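N-acetyltransferase (Staphylococcus aureus subsp. aureus, PDB 4LUA) probably transfers an acetyl group from acetyl-CoA to the amino group of a substrate, as other members of the GNAT family do. Local coordinates at residues Met4-Leu10 with Ile56-Glu62; Tyr18-Val22 with Met39-Ile44; Glu27-Gln31 with Ala129-Tyr133; Leu66-Ala70 with Ile98-Ile103; His82-Ile86 with Tyr115-Thr120. All coordinates share one frame. Residues are numbered along the deposited sequence.

Interaction 1 (Met4-Leu10 with Ile56-Glu62); sequences MIEIKTL and IVFGCYE
Y61 loses the most surface here, followed by L10 and K8. Both segments are extended, and they run antiparallel. The axes of strands 6-9 and 56-62 approach to 4.6 Å, with 150° between their directions. E6 and Y61 form a hydrogen-bonded pair: E6 N to Y61 O is 2.9 Å and Y61 N to E6 O is 2.8 Å. K8 and G59 form the next one, with K8 N to G59 O at 2.9 Å and G59 N to K8 O at 2.8 Å. I7-C60 and T9-F58 are non-hydrogen-bonded pairs. L10 N reaches V57 O at 2.9 Å. This is the outer edge of the GNAT sheet, where the first strand pairs with the second.

The Y61 ring (chi1 m) lies under the K8 side chain (chi1 m, then t throughout). K8 NZ stands 4.3 Å from the Y61 ring centroid, a cation-pi contact, and K8 CE at 4.0 Å adds a CH-pi contact. L10 (m, t) sets CD2 3.8 Å from Y61 CE2 and CD1 3.8 Å from V57 CG1. A CB built on G59 would clash with L10 CD2. I7, T9, F58 and C60 share the other face, where helix 96-112 covers I7 and F58. One water links L10 O (2.7 Å) to V57 N (3.0 Å); another links M4 N (3.0 Å) to E62 OE2 (2.5 Å).

Interaction 2 (Tyr18-Val22 with Met39-Ile44); sequences YKRLV and MTDTLI
I44 is at the apolar centre, packed against Y18, K19 and V22 of helix 15-25. Its rotamer is m, t. I44 CG2 lies 3.6 Å from Y18 CD2, and I44 CD1 lies 3.7 Å from K19 CB and 4.2 Å from V22 CG2. M39, still in the loop, closes one end: M39 CB is 3.7 Å from V22 CG2, and M39 CE sits at the edge of the Y18 ring, 3.5 Å from Y18 OH. Y18 has chi1 t and V22 chi1 m. The nearest CA pairs are V22-M39 (7.1 Å) and K19-I44 (7.3 Å).

Residues 18-22 are helical. Helix 41-48 starts after T40, the N-cap, whose OG1 accepts from L43 N at 3.0 Å. These are the two helices that follow the first strand in the GNAT fold. Y18 and V22 also touch strands 65-75 and 83-91.

At the outer edge K19, fully extended, places NZ 2.8 Å from D41 OD1 in a salt bridge. The helices thus meet through apolar packing, with a charge pair across the more exposed margin.

Interaction 3 (Glu27-Gln31 with Ala129-Tyr133); sequences EEFTQ and AKVFY
F29 points its ring edge at the face of F132, a T-shaped (edge-to-face) pair. The centroids are 4.7 Å apart, the planes are at 64°, and F29 CE2 comes within 3.5 Å of F132 CD1. F29 and F132 both have chi1 t. A129 CB fills the space beside the pair, 3.9 Å from F29 CE2 and 3.6 Å from F29 O. T30 CG2 rests 3.9 Å from Y133 CE2. T30 and A129 have the closest CA atoms, 5.7 Å apart.

Segment 27-31 is loop, with a type I turn from E28 to Q31 (Q31 N to E28 O 3.0 Å). E28 OE1 secures the turn by accepting from T30 N (2.8 Å) and T30 OG1 (2.6 Å). Segment 129-133 is helical. The loop backbone bonds to N89 and V123, on the two central parallel strands. In GNAT enzymes this region borders the substrate and cofactor site. F29 O holds a glycerol, probably from crystallisation.

No hydrogen bond joins the two segments, so loop and helix meet by aromatic and apolar packing alone.

Interaction 4 (Leu66-Ala70 with Ile98-Ile103); sequences LIATA and INSELI
I67 opens the contact. Its backbone (phi -113°, psi -12°) leaves the extended form, and both I67 and A68 pair with C60 of the neighbouring strand, as in a beta bulge. I67 (p, t) puts CD1 4.0 Å from I98 CD1 (I98 is m, m). A68 returns to extended geometry and points at the helix. Its CB lies 3.9 Å from I98 CG2 and 4.4 Å from L102 CD2. T69 turns away. Its side chain packs on Y18, L21 and V22 of helix 15-25, and its OG1 bonds to F58 O. Its backbone still touches the helix: T69 C is 3.7 Å from L102 CD2. A70 faces the helix again. A70 CB meets L102 CD2 at 3.8 Å and I103 CD1 at 4.5 Å, and A70 N is 3.8 Å from L102 CD2. L102 adopts t, p.

The strand and helix axes approach to 9.3 Å at a signed angle of -44°. The nearest CA pairs are A68-N99 (7.4 Å) and A70-L102 (7.7 Å). The small alanines leave room for I98 and L102, one helical turn apart, to rest on the strand. No hydrogen bond crosses.

This is helix-on-sheet packing of the GNAT fold. Helix 96-112 covers one face of the sheet, and helix 15-25 lies on the other.

Interaction 5 (His82-Ile86 with Tyr115-Thr120); sequences HKSLI and YESLLT
Y115 precedes the strand. It has chi1 m, and its ring is packed against helix 96-112 and L72. E116 follows in the loop. E116 CG is 4.1 Å from H82 NE2, a loose contact, since H82 is poorly ordered; H82 ND1 bonds to Q74 NE2. At S117 the strand begins. S117 O is 3.7 Å from S84 CB, and S117 OG bonds to Y162 O. A water joins S117 O (2.9 Å) and S84 N (3.3 Å) by weak bonds.

L118 (m, t) sets CD2 4.3 Å from I86 CG1 and packs on I107 and A110 of helix 96-112. The strands run in the same direction, with axes 4.6 Å apart at closest and 42° between them. They are the fourth and fifth strands of the GNAT fold, the parallel pair that splays apart to admit acetyl-CoA in relatives.

L119 makes the single bridge, opposite L85 (CA-CA 4.7 Å). L119 N donates to S84 O at 2.9 Å, and L119 O accepts from I86 N at 2.9 Å. L119 O also receives a CA-H...O contact from L85 CA at 3.4 Å. L119 (m, t) and L85 (m, p) meet through their CD1 atoms, 3.9 Å apart. At T120 (chi1 t) a water spans T120 OG1 and I86 O, 2.7 Å from each.

Interactions 1 and 4 share one sheet, with centres 7 Å apart. C60 O and I67 N (2.8 Å) join their strands, and I5 CD1 packs on I98 CD1 (3.3 Å). Interaction 2 lies on the face of that sheet opposite helix 96-112: Y18 CE1 reaches V57 CG1 (3.7 Å) of interaction 1 and T69 OG1 (3.4 Å) of interaction 4. Interaction 5 joins the two sheets of the fold. Interaction 3 meets it where Y133 OH nears T120 OG1 (3.2 Å), a weak bond. Interaction 3 also meets interaction 4 where F29 CD2 nears N99 ND2 (3.5 Å). The glycerol at F29 may mark the pocket, which in GNAT relatives opens between the strands of interaction 5.

Interaction 1 (Met4-Leu10 with Ile56-Glu62)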
# COMPACT_ATOMS: atom_id res chain seq x y z
N MET A 4 -3.81 19.54 -3.61
CA MET A 4 -2.83 19.99 -2.63
C MET A 4 -2.78 18.99 -1.45
O MET A 4 -3.69 19.02 -0.60
CB MET A 4 -3.32 21.33 -2.09
CG MET A 4 -2.35 21.99 -1.19
SD MET A 4 -0.98 22.55 -2.24
CE MET A 4 -0.08 23.54 -1.05
N ILE A 5 -1.74 18.14 -1.38
CA ILE A 5 -1.65 17.10 -0.38
C ILE A 5 -0.42 17.24 0.50
O ILE A 5 0.70 17.57 0.02
CB ILE A 5 -1.61 15.71 -1.10
CG1 ILE A 5 -3.03 15.43 -1.60
CG2 ILE A 5 -1.20 14.60 -0.20
CD1 ILE A 5 -3.09 15.71 -3.03
N GLU A 6 -0.61 16.92 1.77
CA GLU A 6 0.49 16.76 2.73
C GLU A 6 0.61 15.27 3.02
O GLU A 6 -0.43 14.61 3.21
CB GLU A 6 0.21 17.51 4.05
CG GLU A 6 1.39 17.29 5.06
CD GLU A 6 1.10 17.84 6.44
OE1 GLU A 6 0.03 18.47 6.66
OE2 GLU A 6 1.96 17.66 7.34
N ILE A 7 1.81 14.69 2.99
CA ILE A 7 1.97 13.29 3.38
C ILE A 7 2.49 13.29 4.82
O ILE A 7 3.51 13.93 5.14
CB ILE A 7 2.95 12.59 2.43
CG1 ILE A 7 2.34 12.59 1.00
CG2 ILE A 7 3.23 11.16 2.96
CD1 ILE A 7 3.29 11.97 -0.07
N LYS A 8 1.72 12.63 5.70
CA LYS A 8 1.99 12.60 7.14
C LYS A 8 2.23 11.18 7.59
O LYS A 8 1.73 10.22 6.99
CB LYS A 8 0.79 13.15 7.94
CG LYS A 8 0.36 14.62 7.64
CD LYS A 8 -0.78 15.14 8.59
CE LYS A 8 -1.64 16.28 7.95
NZ LYS A 8 -2.65 17.02 8.83
N THR A 9 3.03 11.05 8.64
CA THR A 9 3.15 9.74 9.26
C THR A 9 1.96 9.64 10.19
O THR A 9 1.66 10.56 10.99
CB THR A 9 4.48 9.59 10.04
OG1 THR A 9 5.58 9.58 9.11
CG2 THR A 9 4.50 8.25 10.75
N LEU A 10 1.28 8.50 10.15
CA LEU A 10 0.10 8.28 10.99
C LEU A 10 0.54 7.54 12.22
O LEU A 10 1.48 6.74 12.18
CB LEU A 10 -0.95 7.46 10.24
CG LEU A 10 -1.37 8.05 8.89
CD1 LEU A 10 -2.58 7.22 8.37
CD2 LEU A 10 -1.76 9.56 9.10
N ILE A 56 5.51 1.28 9.19
CA ILE A 56 5.25 2.71 9.22
C ILE A 56 4.10 2.98 8.27
O ILE A 56 4.04 2.45 7.15
CB ILE A 56 6.50 3.54 8.85
CG1 ILE A 56 6.16 5.03 8.97
CG2 ILE A 56 6.92 3.33 7.43
CD1 ILE A 56 7.36 5.94 8.94
N VAL A 57 3.14 3.78 8.71
CA VAL A 57 1.93 4.08 7.94
C VAL A 57 1.87 5.53 7.53
O VAL A 57 2.09 6.44 8.34
CB VAL A 57 0.68 3.73 8.81
CG1 VAL A 57 -0.62 3.99 7.99
CG2 VAL A 57 0.76 2.28 9.31
N PHE A 58 1.58 5.77 6.24
CA PHE A 58 1.53 7.14 5.74
C PHE A 58 0.13 7.50 5.31
O PHE A 58 -0.59 6.61 4.73
CB PHE A 58 2.45 7.21 4.50
CG PHE A 58 3.87 6.77 4.79
CD1 PHE A 58 4.64 7.59 5.62
CD2 PHE A 58 4.44 5.60 4.24
CE1 PHE A 58 5.96 7.22 5.95
CE2 PHE A 58 5.78 5.24 4.54
CZ PHE A 58 6.52 6.04 5.38
N GLY A 59 -0.22 8.78 5.51
CA GLY A 59 -1.53 9.25 5.03
C GLY A 59 -1.39 10.49 4.18
O GLY A 59 -0.57 11.34 4.48
N CYS A 60 -2.17 10.60 3.11
CA CYS A 60 -2.20 11.82 2.31
C CYS A 60 -3.41 12.63 2.76
O CYS A 60 -4.57 12.14 2.78
CB CYS A 60 -2.46 11.46 0.85
SG CYS A 60 -1.08 10.43 0.21
N TYR A 61 -3.14 13.89 3.11
CA TYR A 61 -4.23 14.79 3.54
C TYR A 61 -4.45 15.91 2.55
O TYR A 61 -3.49 16.57 2.13
CB TYR A 61 -3.93 15.39 4.93
CG TYR A 61 -4.13 14.42 6.07
CD1 TYR A 61 -5.29 14.47 6.83
CD2 TYR A 61 -3.19 13.42 6.34
CE1 TYR A 61 -5.49 13.57 7.83
CE2 TYR A 61 -3.37 12.54 7.37
CZ TYR A 61 -4.52 12.61 8.09
OH TYR A 61 -4.74 11.76 9.16
N GLU A 62 -5.72 16.18 2.27
CA GLU A 62 -6.11 17.43 1.58
C GLU A 62 -6.89 18.21 2.62
O GLU A 62 -8.01 17.80 2.98
CB GLU A 62 -6.99 17.09 0.39
CG GLU A 62 -7.25 18.24 -0.56
CD GLU A 62 -8.09 17.80 -1.74
OE1 GLU A 62 -8.59 16.64 -1.71
OE2 GLU A 62 -8.22 18.58 -2.70
O HOH W 1 -6.51 20.45 -2.80
O HOH W 2 3.32 4.94 11.44

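Interaction 2 (Tyr18-Val22 with Met39-Ile44)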
# COMPACT_ATOMS: atom_id res chain seq x y z
N TYR A 18 -8.29 6.78 10.17
CA TYR A 18 -7.77 5.73 9.30
C TYR A 18 -8.94 4.80 9.08
O TYR A 18 -9.24 4.35 7.94
CB TYR A 18 -6.59 5.04 9.97
CG TYR A 18 -5.94 3.98 9.10
CD1 TYR A 18 -4.84 4.29 8.33
CD2 TYR A 18 -6.43 2.68 9.10
CE1 TYR A 18 -4.26 3.32 7.54
CE2 TYR A 18 -5.85 1.70 8.33
CZ TYR A 18 -4.76 2.03 7.55
OH TYR A 18 -4.17 1.06 6.73
N LYS A 19 -9.66 4.53 10.16
CA LYS A 19 -10.63 3.47 10.05
C LYS A 19 -11.77 3.99 9.17
O LYS A 19 -12.32 3.21 8.35
CB LYS A 19 -11.15 3.09 11.46
CG LYS A 19 -12.20 1.99 11.44
CD LYS A 19 -12.56 1.57 12.89
CE LYS A 19 -13.87 0.85 12.86
NZ LYS A 19 -14.31 0.44 14.22
N ARG A 20 -12.01 5.31 9.21
CA ARG A 20 -13.08 5.84 8.38
C ARG A 20 -12.67 5.73 6.92
O ARG A 20 -13.50 5.40 6.05
CB ARG A 20 -13.35 7.29 8.74
CG ARG A 20 -14.42 8.00 7.92
CD ARG A 20 -14.53 9.45 8.41
NE ARG A 20 -14.56 9.52 9.89
CZ ARG A 20 -13.68 10.20 10.64
NH1 ARG A 20 -12.69 10.89 10.07
NH2 ARG A 20 -13.78 10.18 11.97
N LEU A 21 -11.39 6.00 6.64
CA LEU A 21 -11.01 5.97 5.22
C LEU A 21 -11.09 4.55 4.67
O LEU A 21 -11.66 4.29 3.56
CB LEU A 21 -9.56 6.44 5.06
CG LEU A 21 -8.94 6.23 3.67
CD1 LEU A 21 -9.52 7.28 2.71
CD2 LEU A 21 -7.39 6.35 3.80
N VAL A 22 -10.47 3.62 5.39
CA VAL A 22 -10.37 2.28 4.82
C VAL A 22 -11.72 1.59 4.72
O VAL A 22 -11.94 0.82 3.76
CB VAL A 22 -9.30 1.36 5.48
CG1 VAL A 22 -7.86 2.06 5.44
CG2 VAL A 22 -9.71 1.00 6.90
N MET A 39 -10.14 -4.49 7.22
CA MET A 39 -9.21 -3.93 8.16
C MET A 39 -9.89 -3.97 9.54
O MET A 39 -10.76 -3.15 9.85
CB MET A 39 -8.85 -2.50 7.73
CG MET A 39 -8.39 -2.41 6.27
SD MET A 39 -6.76 -3.12 6.17
CE MET A 39 -5.96 -1.88 7.11
N THR A 40 -9.49 -4.93 10.36
CA THR A 40 -10.11 -5.10 11.66
C THR A 40 -9.54 -4.07 12.63
O THR A 40 -8.46 -3.53 12.38
CB THR A 40 -9.82 -6.49 12.21
OG1 THR A 40 -8.47 -6.54 12.69
CG2 THR A 40 -10.01 -7.51 11.12
N ASP A 41 -10.25 -3.80 13.74
CA ASP A 41 -9.76 -2.84 14.73
C ASP A 41 -8.39 -3.25 15.27
O ASP A 41 -7.51 -2.40 15.50
CB ASP A 41 -10.70 -2.74 15.95
CG ASP A 41 -11.98 -1.95 15.67
OD1 ASP A 41 -12.18 -1.42 14.56
OD2 ASP A 41 -12.80 -1.85 16.61
N THR A 42 -8.22 -4.55 15.51
CA THR A 42 -6.95 -5.02 16.05
C THR A 42 -5.82 -4.77 15.05
O THR A 42 -4.75 -4.28 15.42
CB THR A 42 -7.01 -6.50 16.40
OG1 THR A 42 -7.98 -6.68 17.43
CG2 THR A 42 -5.66 -6.98 16.90
N LEU A 43 -6.08 -5.09 13.79
CA LEU A 43 -5.11 -4.86 12.72
C LEU A 43 -4.71 -3.38 12.61
O LEU A 43 -3.50 -3.05 12.54
CB LEU A 43 -5.66 -5.35 11.39
CG LEU A 43 -4.68 -5.26 10.21
CD1 LEU A 43 -3.31 -5.92 10.45
CD2 LEU A 43 -5.32 -5.80 8.94
N ILE A 44 -5.72 -2.51 12.55
CA ILE A 44 -5.49 -1.08 12.45
C ILE A 44 -4.60 -0.64 13.63
O ILE A 44 -3.57 0.02 13.44
CB ILE A 44 -6.83 -0.29 12.38
CG1 ILE A 44 -7.62 -0.66 11.10
CG2 ILE A 44 -6.60 1.25 12.45
CD1 ILE A 44 -8.90 0.19 10.90

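Interaction 3 (Glu27-Gln31 with Ala129-Tyr133)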
# COMPACT_ATOMS: atom_id res chain seq x y z
N GLU A 27 -12.01 -0.90 -1.25
CA GLU A 27 -11.16 -1.57 -2.24
C GLU A 27 -9.69 -1.16 -2.04
O GLU A 27 -9.31 0.03 -2.11
CB GLU A 27 -11.61 -1.17 -3.64
CG GLU A 27 -10.82 -1.78 -4.77
CD GLU A 27 -11.27 -1.33 -6.17
OE1 GLU A 27 -12.42 -0.82 -6.30
OE2 GLU A 27 -10.46 -1.49 -7.10
N GLU A 28 -8.84 -2.16 -1.84
CA GLU A 28 -7.39 -1.92 -1.76
C GLU A 28 -6.83 -1.83 -3.19
O GLU A 28 -7.24 -2.61 -4.05
CB GLU A 28 -6.73 -3.09 -1.01
CG GLU A 28 -5.42 -2.78 -0.29
CD GLU A 28 -4.19 -2.99 -1.14
OE1 GLU A 28 -4.30 -3.43 -2.27
OE2 GLU A 28 -3.08 -2.68 -0.62
N PHE A 29 -5.93 -0.86 -3.43
CA PHE A 29 -5.52 -0.54 -4.81
C PHE A 29 -4.93 -1.71 -5.61
O PHE A 29 -5.09 -1.72 -6.85
CB PHE A 29 -4.46 0.59 -4.68
CG PHE A 29 -3.99 1.13 -6.02
CD1 PHE A 29 -4.70 2.14 -6.63
CD2 PHE A 29 -2.82 0.64 -6.58
CE1 PHE A 29 -4.23 2.69 -7.89
CE2 PHE A 29 -2.38 1.16 -7.82
CZ PHE A 29 -3.08 2.17 -8.43
N THR A 30 -4.27 -2.65 -4.94
CA THR A 30 -3.68 -3.80 -5.65
C THR A 30 -4.50 -5.04 -5.57
O THR A 30 -4.07 -6.07 -6.10
CB THR A 30 -2.28 -4.16 -5.04
OG1 THR A 30 -2.38 -4.57 -3.67
CG2 THR A 30 -1.37 -2.91 -5.11
N GLN A 31 -5.69 -4.99 -4.95
CA GLN A 31 -6.51 -6.20 -4.83
C GLN A 31 -7.71 -6.12 -5.76
O GLN A 31 -7.62 -5.52 -6.84
CB GLN A 31 -6.91 -6.44 -3.38
CG GLN A 31 -5.65 -6.58 -2.54
CD GLN A 31 -5.88 -6.76 -1.05
OE1 GLN A 31 -7.00 -6.68 -0.50
NE2 GLN A 31 -4.75 -6.99 -0.36
N ALA A 129 -3.28 -1.73 -11.75
CA ALA A 129 -2.29 -1.54 -10.69
C ALA A 129 -0.89 -1.96 -11.18
O ALA A 129 0.13 -1.30 -10.81
CB ALA A 129 -2.69 -2.37 -9.44
N LYS A 130 -0.81 -3.02 -12.00
CA LYS A 130 0.52 -3.46 -12.48
C LYS A 130 1.14 -2.38 -13.38
O LYS A 130 2.32 -2.05 -13.23
CB LYS A 130 0.38 -4.81 -13.23
CG LYS A 130 1.73 -5.53 -13.45
CD LYS A 130 1.54 -6.99 -13.94
CE LYS A 130 1.98 -7.15 -15.41
NZ LYS A 130 1.16 -8.26 -16.09
N VAL A 131 0.36 -1.80 -14.32
CA VAL A 131 0.89 -0.74 -15.16
C VAL A 131 1.28 0.52 -14.37
O VAL A 131 2.31 1.15 -14.66
CB VAL A 131 -0.14 -0.40 -16.28
CG1 VAL A 131 0.22 0.93 -16.97
CG2 VAL A 131 -0.14 -1.56 -17.28
N PHE A 132 0.47 0.83 -13.35
CA PHE A 132 0.78 1.96 -12.48
C PHE A 132 2.17 1.74 -11.83
O PHE A 132 3.02 2.65 -11.83
CB PHE A 132 -0.34 2.06 -11.43
CG PHE A 132 0.01 2.88 -10.24
CD1 PHE A 132 0.63 2.28 -9.10
CD2 PHE A 132 -0.32 4.24 -10.21
CE1 PHE A 132 0.95 3.11 -7.98
CE2 PHE A 132 -0.05 5.01 -9.05
CZ PHE A 132 0.62 4.45 -7.99
N TYR A 133 2.39 0.54 -11.30
CA TYR A 133 3.67 0.30 -10.63
C TYR A 133 4.82 0.21 -11.58
O TYR A 133 5.94 0.66 -11.28
CB TYR A 133 3.61 -1.01 -9.82
CG TYR A 133 3.21 -0.74 -8.38
CD1 TYR A 133 4.17 -0.28 -7.50
CD2 TYR A 133 1.92 -1.01 -7.89
CE1 TYR A 133 3.88 -0.04 -6.17
CE2 TYR A 133 1.63 -0.78 -6.54
CZ TYR A 133 2.65 -0.32 -5.72
OH TYR A 133 2.38 -0.14 -4.38

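Interaction 4 (Leu66-Ala70 with Ile98-Ile103)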
# COMPACT_ATOMS: atom_id res chain seq x y z
N LEU A 66 -8.31 12.90 5.30
CA LEU A 66 -7.42 11.81 4.91
C LEU A 66 -7.99 11.17 3.65
O LEU A 66 -9.13 10.64 3.64
CB LEU A 66 -7.37 10.78 6.07
CG LEU A 66 -6.58 9.53 5.78
CD1 LEU A 66 -5.09 9.84 5.52
CD2 LEU A 66 -6.75 8.60 7.00
N ILE A 67 -7.22 11.24 2.56
CA ILE A 67 -7.74 10.74 1.28
C ILE A 67 -7.06 9.51 0.73
O ILE A 67 -7.55 8.90 -0.21
CB ILE A 67 -7.77 11.86 0.20
CG1 ILE A 67 -6.36 12.32 -0.17
CG2 ILE A 67 -8.64 13.02 0.75
CD1 ILE A 67 -6.41 13.24 -1.43
N ALA A 68 -5.92 9.13 1.31
CA ALA A 68 -5.21 7.95 0.83
C ALA A 68 -4.23 7.49 1.88
O ALA A 68 -3.78 8.29 2.73
CB ALA A 68 -4.42 8.24 -0.50
N THR A 69 -3.89 6.20 1.82
CA THR A 69 -2.89 5.67 2.76
C THR A 69 -2.13 4.52 2.12
O THR A 69 -2.66 3.86 1.21
CB THR A 69 -3.57 5.17 4.07
OG1 THR A 69 -2.56 4.81 5.04
CG2 THR A 69 -4.58 3.99 3.89
N ALA A 70 -0.89 4.30 2.62
CA ALA A 70 -0.21 3.01 2.36
C ALA A 70 0.74 2.81 3.52
O ALA A 70 1.12 3.78 4.19
CB ALA A 70 0.52 3.05 0.99
N ILE A 98 -2.79 10.96 -7.17
CA ILE A 98 -2.55 10.94 -5.73
C ILE A 98 -1.67 9.73 -5.36
O ILE A 98 -0.67 9.85 -4.62
CB ILE A 98 -3.90 10.81 -4.92
CG1 ILE A 98 -4.83 11.98 -5.19
CG2 ILE A 98 -3.63 10.69 -3.38
CD1 ILE A 98 -4.26 13.19 -4.80
N ASN A 99 -2.03 8.54 -5.86
CA ASN A 99 -1.26 7.38 -5.45
C ASN A 99 0.16 7.43 -5.99
O ASN A 99 1.07 6.91 -5.34
CB ASN A 99 -1.96 6.04 -5.85
CG ASN A 99 -1.65 4.92 -4.86
OD1 ASN A 99 -1.49 5.20 -3.65
ND2 ASN A 99 -1.57 3.68 -5.35
N SER A 100 0.38 8.01 -7.17
CA SER A 100 1.75 8.09 -7.71
C SER A 100 2.56 8.99 -6.80
O SER A 100 3.75 8.67 -6.56
CB SER A 100 1.79 8.67 -9.14
OG SER A 100 1.31 7.68 -10.04
N GLU A 101 1.96 10.08 -6.31
CA GLU A 101 2.70 10.95 -5.37
C GLU A 101 3.04 10.16 -4.10
O GLU A 101 4.18 10.19 -3.57
CB GLU A 101 1.92 12.21 -5.03
CG GLU A 101 2.10 13.34 -6.01
CD GLU A 101 1.28 14.57 -5.62
OE1 GLU A 101 1.09 14.80 -4.40
OE2 GLU A 101 0.81 15.30 -6.54
N LEU A 102 2.08 9.35 -3.63
CA LEU A 102 2.30 8.55 -2.42
C LEU A 102 3.39 7.47 -2.60
O LEU A 102 4.32 7.34 -1.77
CB LEU A 102 0.95 7.90 -1.97
CG LEU A 102 1.07 7.01 -0.73
CD1 LEU A 102 1.64 7.74 0.53
CD2 LEU A 102 -0.34 6.52 -0.42
N ILE A 103 3.33 6.67 -3.67
CA ILE A 103 4.30 5.59 -3.85
C ILE A 103 5.67 6.20 -4.21
O ILE A 103 6.70 5.69 -3.77
CB ILE A 103 3.78 4.59 -4.90
CG1 ILE A 103 2.42 4.01 -4.48
CG2 ILE A 103 4.83 3.51 -5.10
CD1 ILE A 103 2.41 3.34 -3.03

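Interaction 5 (His82-Ile86 with Tyr115-Thr120)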
# COMPACT_ATOMS: atom_id res chain seq x y z
N HIS A 82 15.96 -8.66 6.37
CA HIS A 82 14.68 -7.99 6.26
C HIS A 82 14.28 -7.74 4.82
O HIS A 82 15.12 -7.61 3.93
CB HIS A 82 14.74 -6.65 7.00
CG HIS A 82 15.68 -5.67 6.36
ND1 HIS A 82 15.49 -4.31 6.42
CD2 HIS A 82 16.81 -5.87 5.64
CE1 HIS A 82 16.46 -3.70 5.77
NE2 HIS A 82 17.27 -4.62 5.28
N LYS A 83 12.98 -7.68 4.59
CA LYS A 83 12.41 -7.27 3.32
C LYS A 83 11.38 -6.21 3.66
O LYS A 83 10.80 -6.26 4.74
CB LYS A 83 11.72 -8.45 2.64
CG LYS A 83 12.64 -9.58 2.23
CD LYS A 83 13.42 -9.22 0.98
CE LYS A 83 14.17 -10.42 0.44
NZ LYS A 83 15.02 -10.06 -0.72
N SER A 84 11.13 -5.27 2.76
CA SER A 84 10.06 -4.32 2.98
C SER A 84 8.95 -4.41 1.93
O SER A 84 9.24 -4.47 0.80
CB SER A 84 10.63 -2.93 3.02
OG SER A 84 11.14 -2.68 4.30
N LEU A 85 7.70 -4.43 2.39
CA LEU A 85 6.53 -4.63 1.51
C LEU A 85 5.63 -3.46 1.61
O LEU A 85 5.37 -2.98 2.69
CB LEU A 85 5.69 -5.85 1.97
CG LEU A 85 6.08 -7.22 1.43
CD1 LEU A 85 7.54 -7.54 1.58
CD2 LEU A 85 5.20 -8.27 2.14
N ILE A 86 5.08 -3.05 0.47
CA ILE A 86 4.02 -2.03 0.52
C ILE A 86 2.70 -2.77 0.67
O ILE A 86 2.46 -3.76 -0.04
CB ILE A 86 4.03 -1.21 -0.79
CG1 ILE A 86 5.35 -0.45 -0.92
CG2 ILE A 86 2.77 -0.25 -0.81
CD1 ILE A 86 5.55 0.15 -2.33
N TYR A 115 16.92 1.20 3.06
CA TYR A 115 16.26 -0.05 2.69
C TYR A 115 16.90 -0.60 1.43
O TYR A 115 17.41 0.17 0.60
CB TYR A 115 14.80 0.23 2.37
CG TYR A 115 13.85 0.53 3.53
CD1 TYR A 115 14.08 1.57 4.41
CD2 TYR A 115 12.68 -0.19 3.68
CE1 TYR A 115 13.18 1.84 5.46
CE2 TYR A 115 11.80 0.07 4.73
CZ TYR A 115 12.07 1.08 5.61
OH TYR A 115 11.16 1.33 6.64
N GLU A 116 16.87 -1.93 1.26
CA GLU A 116 17.53 -2.55 0.11
C GLU A 116 16.55 -2.74 -1.04
O GLU A 116 16.93 -2.66 -2.23
CB GLU A 116 18.05 -3.95 0.46
CG GLU A 116 19.01 -4.07 1.62
CD GLU A 116 19.49 -5.52 1.77
OE1 GLU A 116 18.71 -6.45 1.43
OE2 GLU A 116 20.66 -5.72 2.20
N SER A 117 15.29 -2.99 -0.73
CA SER A 117 14.34 -3.15 -1.82
C SER A 117 12.95 -2.90 -1.31
O SER A 117 12.73 -2.82 -0.07
CB SER A 117 14.37 -4.56 -2.45
OG SER A 117 13.60 -4.53 -3.69
N LEU A 118 12.04 -2.69 -2.25
CA LEU A 118 10.66 -2.48 -1.88
C LEU A 118 9.93 -3.50 -2.71
O LEU A 118 10.17 -3.58 -3.94
CB LEU A 118 10.10 -1.13 -2.38
CG LEU A 118 10.36 0.14 -1.65
CD1 LEU A 118 9.82 1.25 -2.54
CD2 LEU A 118 9.56 0.00 -0.38
N LEU A 119 9.03 -4.29 -2.09
CA LEU A 119 8.22 -5.26 -2.86
C LEU A 119 6.75 -4.90 -2.80
O LEU A 119 6.31 -4.23 -1.85
CB LEU A 119 8.38 -6.64 -2.25
CG LEU A 119 9.76 -7.23 -2.25
CD1 LEU A 119 9.69 -8.58 -1.51
CD2 LEU A 119 10.17 -7.43 -3.65
N THR A 120 6.00 -5.22 -3.83
CA THR A 120 4.56 -5.04 -3.77
C THR A 120 3.92 -6.26 -4.45
O THR A 120 4.50 -6.88 -5.36
CB THR A 120 4.13 -3.69 -4.51
OG1 THR A 120 2.79 -3.35 -4.13
CG2 THR A 120 4.25 -3.78 -6.05
O HOH W 3 13.49 -5.62 0.42
O HOH W 4 1.08 -4.47 -2.31